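Local atomic coordinates of dioxygenase (Pseudomonas brassicacearum, PDB entry 5V2D), a protein that probably cleaves the central double bond of lignin-derived stilbenes with molecular oxygen, using a bound iron ion. Residues G33-A43 with I486-L494. Residues are numbered along the deposited sequence; the frame is centred on the assembly and turned at random.
Sequences GALYKPSRIEA and IPFRMRMSL
Ile41 CG2 sits over one face of the Phe488 ring, 4.2 Å from the ring centroid in a CH-pi contact, while Ile486 CG2 covers the opposite face. The Arg489 guanidinium carries Lys37 CB on one face and carbonyl oxygens round its edge. Its NH1 and NH2 both grip Lys37 O, at 2.9 and 3.1 Å; NH1 also reaches Ala34 O (2.8 Å), and NH2 meets Pro38 O from well above that carbonyl's plane. A bend at chi3 (59°) turns the Arg489 chain to the end of helix 33-36. In this seven-bladed beta-propeller of the carotenoid oxygenase family, 486-494 links strand 482-486 to 496-500, passing from one blade to the next, and His495, an iron ligand, follows directly. An alanine in place of Arg489 would probably leave the carbonyls of Ala34, Lys37 and Pro38 without these donors and let the turn after the helix shift. Arg491 lies extended, its NH1 donating to Tyr36 O (2.8 Å) nearly in the guanidinium plane and its NH2 to Pro67 O. Met492 N bonds almost straight to Leu35 O (3.0 Å, 170°), and Met492 CB packs against Tyr36 CE1. One water joins Ser39 OG to Arg489 O.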
# COMPACT_ATOMS: atom_id res chain seq x y z
N GLY A 33 -8.96 -19.01 -3.58
CA GLY A 33 -9.67 -18.61 -2.41
C GLY A 33 -10.36 -17.27 -2.61
O GLY A 33 -10.22 -16.63 -3.67
N ALA A 34 -11.10 -16.84 -1.61
CA ALA A 34 -11.87 -15.61 -1.71
C ALA A 34 -10.98 -14.39 -1.87
O ALA A 34 -11.32 -13.47 -2.60
CB ALA A 34 -12.71 -15.43 -0.46
N LEU A 35 -9.85 -14.37 -1.24
CA LEU A 35 -8.98 -13.20 -1.32
C LEU A 35 -8.27 -13.09 -2.73
O LEU A 35 -8.15 -11.97 -3.23
CB LEU A 35 -7.93 -13.24 -0.26
CG LEU A 35 -8.26 -12.39 0.98
CD1 LEU A 35 -9.65 -12.47 1.46
CD2 LEU A 35 -7.25 -12.44 2.06
N TYR A 36 -7.79 -14.19 -3.27
CA TYR A 36 -6.86 -14.12 -4.41
C TYR A 36 -7.32 -14.71 -5.72
O TYR A 36 -6.66 -14.54 -6.74
CB TYR A 36 -5.45 -14.65 -4.01
CG TYR A 36 -4.88 -13.85 -2.86
CD1 TYR A 36 -4.50 -12.50 -3.04
CD2 TYR A 36 -4.76 -14.39 -1.58
CE1 TYR A 36 -4.05 -11.74 -2.01
CE2 TYR A 36 -4.27 -13.61 -0.52
CZ TYR A 36 -3.97 -12.28 -0.74
OH TYR A 36 -3.51 -11.49 0.27
N LYS A 37 -8.51 -15.30 -5.76
CA LYS A 37 -9.01 -15.70 -7.00
C LYS A 37 -9.19 -14.45 -7.88
O LYS A 37 -9.62 -13.40 -7.42
CB LYS A 37 -10.33 -16.42 -6.83
CG LYS A 37 -10.98 -16.96 -8.05
CD LYS A 37 -12.36 -17.60 -7.68
CE LYS A 37 -12.29 -18.74 -6.65
NZ LYS A 37 -13.69 -19.02 -6.17
N PRO A 38 -8.87 -14.57 -9.16
CA PRO A 38 -8.99 -13.37 -10.06
C PRO A 38 -10.43 -12.94 -10.15
O PRO A 38 -11.33 -13.77 -10.03
CB PRO A 38 -8.58 -13.97 -11.42
CG PRO A 38 -7.59 -15.11 -11.02
CD PRO A 38 -8.37 -15.76 -9.89
N SER A 39 -10.65 -11.65 -10.31
CA SER A 39 -12.03 -11.11 -10.49
C SER A 39 -12.18 -10.60 -11.91
O SER A 39 -12.91 -11.16 -12.71
CB SER A 39 -12.29 -9.99 -9.48
OG SER A 39 -13.40 -9.23 -9.81
N ARG A 40 -11.46 -9.52 -12.20
CA ARG A 40 -11.35 -8.93 -13.56
C ARG A 40 -12.64 -8.26 -13.93
O ARG A 40 -12.88 -7.98 -15.08
CB ARG A 40 -10.92 -9.97 -14.58
CG ARG A 40 -9.66 -10.78 -14.10
CD ARG A 40 -9.17 -11.61 -15.31
NE ARG A 40 -10.03 -12.76 -15.53
CZ ARG A 40 -9.83 -13.64 -16.48
NH1 ARG A 40 -8.80 -13.52 -17.37
NH2 ARG A 40 -10.63 -14.66 -16.59
N ILE A 41 -13.46 -7.92 -12.91
CA ILE A 41 -14.74 -7.30 -13.22
C ILE A 41 -14.54 -5.76 -13.23
O ILE A 41 -14.19 -5.19 -12.25
CB ILE A 41 -15.77 -7.67 -12.18
CG1 ILE A 41 -16.08 -9.19 -12.17
CG2 ILE A 41 -17.04 -6.81 -12.30
CD1 ILE A 41 -16.92 -9.59 -10.95
N GLU A 42 -14.79 -5.15 -14.36
CA GLU A 42 -14.96 -3.73 -14.52
C GLU A 42 -16.44 -3.49 -14.45
O GLU A 42 -17.18 -4.13 -15.15
CB GLU A 42 -14.37 -3.21 -15.83
CG GLU A 42 -12.86 -3.39 -15.90
CD GLU A 42 -12.28 -2.63 -17.12
OE1 GLU A 42 -12.25 -3.21 -18.24
OE2 GLU A 42 -11.85 -1.46 -16.94
N ALA A 43 -16.89 -2.64 -13.54
CA ALA A 43 -18.32 -2.59 -13.23
C ALA A 43 -18.81 -1.22 -12.84
O ALA A 43 -18.02 -0.35 -12.45
CB ALA A 43 -18.56 -3.49 -12.09
N ILE A 486 -22.07 -5.48 -1.54
CA ILE A 486 -21.52 -5.42 -2.92
C ILE A 486 -21.98 -6.70 -3.57
O ILE A 486 -21.81 -7.78 -3.01
CB ILE A 486 -20.00 -5.30 -2.87
CG1 ILE A 486 -19.64 -4.02 -2.12
CG2 ILE A 486 -19.46 -5.11 -4.29
CD1 ILE A 486 -18.33 -4.10 -1.46
N PRO A 487 -22.54 -6.62 -4.79
CA PRO A 487 -23.11 -7.79 -5.40
C PRO A 487 -22.13 -8.76 -6.06
O PRO A 487 -22.55 -9.75 -6.69
CB PRO A 487 -24.01 -7.17 -6.44
CG PRO A 487 -23.41 -5.88 -6.76
CD PRO A 487 -22.90 -5.39 -5.48
N PHE A 488 -20.86 -8.47 -5.95
CA PHE A 488 -19.80 -9.35 -6.40
C PHE A 488 -18.66 -9.27 -5.44
O PHE A 488 -18.53 -8.32 -4.72
CB PHE A 488 -19.34 -9.04 -7.89
CG PHE A 488 -18.73 -7.68 -8.06
CD1 PHE A 488 -17.40 -7.48 -7.89
CD2 PHE A 488 -19.49 -6.61 -8.45
CE1 PHE A 488 -16.81 -6.18 -8.06
CE2 PHE A 488 -18.94 -5.30 -8.53
CZ PHE A 488 -17.59 -5.13 -8.33
N ARG A 489 -17.85 -10.32 -5.45
CA ARG A 489 -16.66 -10.42 -4.61
C ARG A 489 -15.53 -9.44 -5.03
O ARG A 489 -15.09 -9.43 -6.19
CB ARG A 489 -16.08 -11.83 -4.69
CG ARG A 489 -14.82 -12.05 -3.86
CD ARG A 489 -14.30 -13.48 -4.12
NE ARG A 489 -14.00 -13.69 -5.52
CZ ARG A 489 -12.83 -13.43 -6.09
NH1 ARG A 489 -11.72 -13.06 -5.39
NH2 ARG A 489 -12.75 -13.66 -7.43
N MET A 490 -15.07 -8.69 -4.07
CA MET A 490 -13.93 -7.78 -4.28
C MET A 490 -12.69 -8.60 -3.96
O MET A 490 -12.51 -9.06 -2.81
CB MET A 490 -14.02 -6.60 -3.30
CG MET A 490 -15.27 -5.72 -3.46
SD MET A 490 -15.37 -4.73 -4.96
CE MET A 490 -14.21 -3.46 -4.53
N ARG A 491 -11.77 -8.65 -4.92
CA ARG A 491 -10.45 -9.27 -4.65
C ARG A 491 -9.69 -8.44 -3.60
O ARG A 491 -9.90 -7.25 -3.44
CB ARG A 491 -9.65 -9.32 -5.96
CG ARG A 491 -8.45 -10.20 -5.92
CD ARG A 491 -7.90 -10.36 -7.36
NE ARG A 491 -6.93 -11.49 -7.38
CZ ARG A 491 -5.60 -11.38 -7.47
NH1 ARG A 491 -4.87 -12.50 -7.45
NH2 ARG A 491 -4.96 -10.19 -7.56
N MET A 492 -8.78 -9.08 -2.93
CA MET A 492 -7.89 -8.36 -2.00
C MET A 492 -7.24 -7.23 -2.71
O MET A 492 -6.85 -7.38 -3.86
CB MET A 492 -6.89 -9.33 -1.36
CG MET A 492 -5.93 -8.73 -0.37
SD MET A 492 -6.87 -8.07 1.03
CE MET A 492 -5.61 -7.41 2.06
N SER A 493 -7.09 -6.10 -2.02
CA SER A 493 -6.59 -4.88 -2.56
C SER A 493 -5.28 -4.51 -1.90
O SER A 493 -4.79 -5.15 -0.91
CB SER A 493 -7.59 -3.72 -2.39
OG SER A 493 -8.91 -4.11 -2.89
N LEU A 494 -4.71 -3.45 -2.39
CA LEU A 494 -3.65 -2.77 -1.71
C LEU A 494 -4.19 -1.46 -1.12
O LEU A 494 -5.15 -1.52 -0.33
CB LEU A 494 -2.43 -2.66 -2.62
CG LEU A 494 -1.65 -3.95 -2.83
CD1 LEU A 494 -0.55 -3.78 -3.94
CD2 LEU A 494 -1.06 -4.51 -1.56
O HOH W 1 -15.21 -10.87 -8.38